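Local coordinates for Pvc2 (Photorhabdus asymbiotica subsp. asymbiotica, PDB 6J0B), which probably forms the contractile sheath around the inner tube of an extracellular, phage-tail-like injection system that delivers proteins, at residues F32-E36 with G108-K112; Y157-L161 with P172-M176. All coordinates share one frame; numbering follows the deposited sequence.

Overall arrangement
Both contacts lie at one mixed beta-sheet and the segments that follow its parallel strands; their centres lie about 14 Å apart. Contact 1 joins the end of strand 31-34 to the loop after the adjacent strand 103-106; contact 2 joins the loop after strand 154-157 to the N-terminal part of helix 172-186. Contact 1 is the smaller, 176 Å² against 353 Å², and passes from buried methyl groups to partly exposed carboxylates, whereas all eight touching residues of contact 2 are buried and meet through rings, methyls and a thioether. The two touch directly: Gly108 CA packs on Trp160 CH2 at 3.6 Å, and Phe32 CE2 on Ala174 CB at 3.8 Å.

Contact 1: F32-E36 with G108-K112; sequences FAVDE and GEDIK
Glu109 reaches from the 108-112 loop to Ala33 and Asp35, at the end of a parallel strand in the mixed sheet that carries strands of the subtilisin-like domain. Strands 31-34 and 103-106 are neighbours there, tied through the backbones of Ala33 and Val105; past the sheet the two backbones diverge, and Ala33 and Glu109 are the nearest pair, with CA atoms 6.6 Å apart.

Followed outward, the Glu109 side chain first sets CB beside the methyl of Ala33, with 4.1 Å between the two CB atoms. Its CG then passes the Ala33 carbonyl, 3.8 Å from Ala33 O. A bend at the next bond (chi2 -65°) turns the carboxylate along the strand end to Asp35, where Glu109 CD lies 3.5 Å from Asp35 CB. Glu109 OE1 lies 3.3 Å from Asp35 CA and Glu109 OE2 3.4 Å from Asp35 CB; that CB sits near both oxygens, above the carboxylate plane and tilted from its normal. These approaches are van der Waals contacts, and the Asp35 carboxylate turns from Glu109, leaving Asp35 OD2 and Glu109 OE2 5.0 Å apart. Like charges at that spacing would probably disfavour a closer approach.

Deeper in, Ile111 covers Ala33 and also packs on Leu104 and Ala106 of strand 103-106. Its CG2 branch, anti to the carbonyl carbon, makes the contact, with Ile111 CG2 3.8 Å from Ala33 CB.

Contact 2: Y157-L161 with P172-M176; sequences YYPWL and PSAVM
Pro172, in the N-terminal part of helix 172-186, is held in the bend of the 157-161 loop, with its CA 5.1 Å from that of Trp160. The helix lies on the crossover between the parallel, adjacent strands 154-157 and 222-228, a beta-alpha-beta connection with added elements in the subtilisin-like domain.

Two CH-pi contacts come first. Pro172 CD sits over the five-membered ring of Trp160, 3.7 Å from the centroid and 12° off the normal, while the indole NE1 is hydrogen-bonded to Gly131 O. Met176 CG lies over the middle of the Tyr157 ring, 9° off the normal.

The Met-aromatic contact involves the same tyrosine face, with Met176 SD over it, 4.4 Å from the Tyr157 centroid. Bent at its second and third torsions, the methionine folds back over the ring, bringing Met176 CE to 3.6 Å from Tyr157 CE1. The phenol is anchored beyond by a hydrogen bond to Tyr180 OH.

Apolar and carbonyl packing completes the set. Leu161 CD1 meets Val175 CG2 at 3.7 Å and also touches the proline ring. Carbonyls of the loop approach Pro172 too: Pro159 O is 3.3 Å from Pro172 CB.

The N-terminal part of the helix packs on the loop, and Pro172 also touches Ile225 of strand 222-228 and Asp130 of strand 126-130, while Val175 packs on Ala74 of helix 67-77.

Contact 1: F32-E36 with G108-K112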
loop_
_atom_site.group_PDB
_atom_site.type_symbol
_atom_site.label_atom_id
_atom_site.label_comp_id
_atom_site.label_asym_id
_atom_site.label_seq_id
_atom_site.Cartn_x
_atom_site.Cartn_y
_atom_site.Cartn_z
ATOM N N PHE A 32 33.088 57.516 -21.639
ATOM C CA PHE A 32 32.083 58.540 -21.857
ATOM C C PHE A 32 32.774 59.858 -22.164
ATOM O O PHE A 32 33.548 60.362 -21.347
ATOM C CB PHE A 32 31.178 58.666 -20.635
ATOM C CG PHE A 32 30.227 57.518 -20.465
ATOM C CD1 PHE A 32 30.642 56.335 -19.880
ATOM C CD2 PHE A 32 28.915 57.625 -20.889
ATOM C CE1 PHE A 32 29.774 55.281 -19.729
ATOM C CE2 PHE A 32 28.039 56.573 -20.736
ATOM C CZ PHE A 32 28.472 55.400 -20.156
ATOM N N ALA A 33 32.517 60.400 -23.349
ATOM C CA ALA A 33 33.021 61.721 -23.685
ATOM C C ALA A 33 32.284 62.768 -22.866
ATOM O O ALA A 33 31.052 62.766 -22.797
ATOM C CB ALA A 33 32.849 61.996 -25.175
ATOM N N VAL A 34 33.041 63.650 -22.225
ATOM C CA VAL A 34 32.495 64.664 -21.334
ATOM C C VAL A 34 32.813 66.026 -21.927
ATOM O O VAL A 34 33.946 66.269 -22.355
ATOM C CB VAL A 34 33.072 64.526 -19.914
ATOM C CG1 VAL A 34 32.453 65.539 -18.976
ATOM C CG2 VAL A 34 32.852 63.119 -19.390
ATOM N N ASP A 35 31.814 66.903 -21.968
ATOM C CA ASP A 35 32.011 68.227 -22.532
ATOM C C ASP A 35 32.890 69.077 -21.624
ATOM O O ASP A 35 33.001 68.832 -20.422
ATOM C CB ASP A 35 30.666 68.926 -22.754
ATOM C CG ASP A 35 29.986 69.343 -21.454
ATOM O OD1 ASP A 35 30.060 68.592 -20.457
ATOM O OD2 ASP A 35 29.362 70.425 -21.435
ATOM N N GLU A 36 33.526 70.079 -22.215
ATOM C CA GLU A 36 34.092 71.135 -21.400
ATOM C C GLU A 36 32.959 72.005 -20.864
ATOM O O GLU A 36 31.830 71.950 -21.364
ATOM C CB GLU A 36 35.106 71.951 -22.199
ATOM C CG GLU A 36 36.357 71.158 -22.554
ATOM C CD GLU A 36 37.402 71.990 -23.270
ATOM O OE1 GLU A 36 37.038 73.024 -23.866
ATOM O OE2 GLU A 36 38.590 71.605 -23.236
ATOM N N GLY A 108 26.104 62.639 -26.034
ATOM C CA GLY A 108 25.712 63.923 -26.584
ATOM C C GLY A 108 26.881 64.829 -26.899
ATOM O O GLY A 108 26.848 66.019 -26.564
ATOM N N GLU A 109 27.921 64.290 -27.530
ATOM C CA GLU A 109 29.136 65.037 -27.804
ATOM C C GLU A 109 29.558 64.809 -29.247
ATOM O O GLU A 109 29.218 63.797 -29.863
ATOM C CB GLU A 109 30.264 64.632 -26.851
ATOM C CG GLU A 109 30.124 65.231 -25.474
ATOM C CD GLU A 109 30.259 66.736 -25.499
ATOM O OE1 GLU A 109 31.396 67.227 -25.648
ATOM O OE2 GLU A 109 29.227 67.431 -25.388
ATOM N N ASP A 110 30.305 65.770 -29.782
ATOM C CA ASP A 110 30.829 65.686 -31.143
ATOM C C ASP A 110 32.182 64.991 -31.079
ATOM O O ASP A 110 33.210 65.629 -30.837
ATOM C CB ASP A 110 30.944 67.074 -31.765
ATOM C CG ASP A 110 31.084 67.030 -33.277
ATOM O OD1 ASP A 110 30.137 67.452 -33.974
ATOM O OD2 ASP A 110 32.136 66.573 -33.775
ATOM N N ILE A 111 32.189 63.680 -31.292
ATOM C CA ILE A 111 33.426 62.917 -31.318
ATOM C C ILE A 111 33.791 62.499 -32.740
ATOM O O ILE A 111 34.662 61.658 -32.927
ATOM C CB ILE A 111 33.362 61.701 -30.380
ATOM C CG1 ILE A 111 32.319 60.689 -30.856
ATOM C CG2 ILE A 111 33.059 62.142 -28.963
ATOM C CD1 ILE A 111 32.414 59.352 -30.146
ATOM N N LYS A 112 33.155 63.106 -33.750
ATOM C CA LYS A 112 33.401 62.738 -35.142
ATOM C C LYS A 112 34.814 63.070 -35.600
ATOM O O LYS A 112 35.304 62.452 -36.550
ATOM C CB LYS A 112 32.399 63.434 -36.061
ATOM C CG LYS A 112 30.955 63.014 -35.859
ATOM C CD LYS A 112 30.049 63.700 -36.868
ATOM C CE LYS A 112 28.600 63.287 -36.689
ATOM N NZ LYS A 112 28.057 63.710 -35.371
#

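Contact 2: Y157-L161 with P172-M176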
loop_
_atom_site.group_PDB
_atom_site.type_symbol
_atom_site.label_atom_id
_atom_site.label_comp_id
_atom_site.label_asym_id
_atom_site.label_seq_id
_atom_site.Cartn_x
_atom_site.Cartn_y
_atom_site.Cartn_z
ATOM N N TYR A 157 22.383 55.138 -33.181
ATOM C CA TYR A 157 21.056 54.834 -32.663
ATOM C C TYR A 157 20.277 56.139 -32.611
ATOM O O TYR A 157 20.739 57.107 -32.003
ATOM C CB TYR A 157 21.148 54.164 -31.292
ATOM C CG TYR A 157 21.877 52.838 -31.341
ATOM C CD1 TYR A 157 21.189 51.655 -31.559
ATOM C CD2 TYR A 157 23.254 52.772 -31.185
ATOM C CE1 TYR A 157 21.852 50.447 -31.619
ATOM C CE2 TYR A 157 23.921 51.570 -31.244
ATOM C CZ TYR A 157 23.217 50.413 -31.458
ATOM O OH TYR A 157 23.885 49.214 -31.511
ATOM N N TYR A 158 19.126 56.186 -33.294
ATOM C CA TYR A 158 18.533 57.490 -33.580
ATOM C C TYR A 158 17.869 58.179 -32.385
ATOM O O TYR A 158 18.367 59.239 -31.986
ATOM C CB TYR A 158 17.558 57.400 -34.766
ATOM C CG TYR A 158 16.555 58.531 -34.842
ATOM C CD1 TYR A 158 16.958 59.849 -35.050
ATOM C CD2 TYR A 158 15.199 58.275 -34.723
ATOM C CE1 TYR A 158 16.045 60.866 -35.091
ATOM C CE2 TYR A 158 14.275 59.289 -34.789
ATOM C CZ TYR A 158 14.705 60.579 -34.978
ATOM O OH TYR A 158 13.784 61.591 -35.041
ATOM N N PRO A 159 16.773 57.683 -31.793
ATOM C CA PRO A 159 15.943 58.591 -30.985
ATOM C C PRO A 159 16.535 58.822 -29.602
ATOM O O PRO A 159 16.864 57.877 -28.882
ATOM C CB PRO A 159 14.592 57.868 -30.902
ATOM C CG PRO A 159 14.799 56.538 -31.552
ATOM C CD PRO A 159 16.263 56.308 -31.659
ATOM N N TRP A 160 16.698 60.094 -29.252
ATOM C CA TRP A 160 17.148 60.463 -27.920
ATOM C C TRP A 160 16.078 60.086 -26.910
ATOM O O TRP A 160 14.964 60.604 -26.961
ATOM C CB TRP A 160 17.443 61.956 -27.855
ATOM C CG TRP A 160 18.777 62.318 -28.402
ATOM C CD1 TRP A 160 19.261 62.020 -29.636
ATOM C CD2 TRP A 160 19.803 63.057 -27.735
ATOM N NE1 TRP A 160 20.529 62.520 -29.781
ATOM C CE2 TRP A 160 20.885 63.163 -28.625
ATOM C CE3 TRP A 160 19.911 63.639 -26.470
ATOM C CZ2 TRP A 160 22.060 63.826 -28.293
ATOM C CZ3 TRP A 160 21.078 64.295 -26.141
ATOM C CH2 TRP A 160 22.137 64.385 -27.048
ATOM N N LEU A 161 16.406 59.174 -26.007
ATOM C CA LEU A 161 15.412 58.663 -25.081
ATOM C C LEU A 161 15.064 59.698 -24.021
ATOM O O LEU A 161 15.845 60.603 -23.720
ATOM C CB LEU A 161 15.921 57.388 -24.431
ATOM C CG LEU A 161 15.978 56.279 -25.467
ATOM C CD1 LEU A 161 17.322 55.626 -25.454
ATOM C CD2 LEU A 161 14.895 55.278 -25.181
ATOM N N PRO A 172 21.013 58.471 -26.696
ATOM C CA PRO A 172 20.735 57.032 -26.780
ATOM C C PRO A 172 21.972 56.156 -26.785
ATOM O O PRO A 172 21.841 54.946 -26.571
ATOM C CB PRO A 172 19.969 56.906 -28.098
ATOM C CG PRO A 172 20.458 58.037 -28.904
ATOM C CD PRO A 172 20.740 59.159 -27.967
ATOM N N SER A 173 23.158 56.711 -27.021
ATOM C CA SER A 173 24.372 55.907 -27.008
ATOM C C SER A 173 24.787 55.493 -25.611
ATOM O O SER A 173 25.481 54.484 -25.458
ATOM C CB SER A 173 25.524 56.667 -27.650
ATOM O OG SER A 173 25.702 57.926 -27.029
ATOM N N ALA A 174 24.393 56.252 -24.593
ATOM C CA ALA A 174 24.789 55.911 -23.236
ATOM C C ALA A 174 23.977 54.750 -22.692
ATOM O O ALA A 174 24.471 53.992 -21.852
ATOM C CB ALA A 174 24.641 57.120 -22.332
ATOM N N VAL A 175 22.735 54.593 -23.148
ATOM C CA VAL A 175 21.971 53.421 -22.751
ATOM C C VAL A 175 22.395 52.196 -23.547
ATOM O O VAL A 175 22.159 51.071 -23.099
ATOM C CB VAL A 175 20.458 53.677 -22.879
ATOM C CG1 VAL A 175 20.131 55.113 -22.522
ATOM C CG2 VAL A 175 19.933 53.333 -24.259
ATOM N N MET A 176 23.048 52.382 -24.698
ATOM C CA MET A 176 23.451 51.262 -25.530
ATOM C C MET A 176 24.808 50.702 -25.147
ATOM O O MET A 176 25.136 49.585 -25.553
ATOM C CB MET A 176 23.467 51.667 -27.005
ATOM C CG MET A 176 22.088 51.816 -27.611
ATOM S SD MET A 176 21.080 50.339 -27.423
ATOM C CE MET A 176 22.092 49.119 -28.255
#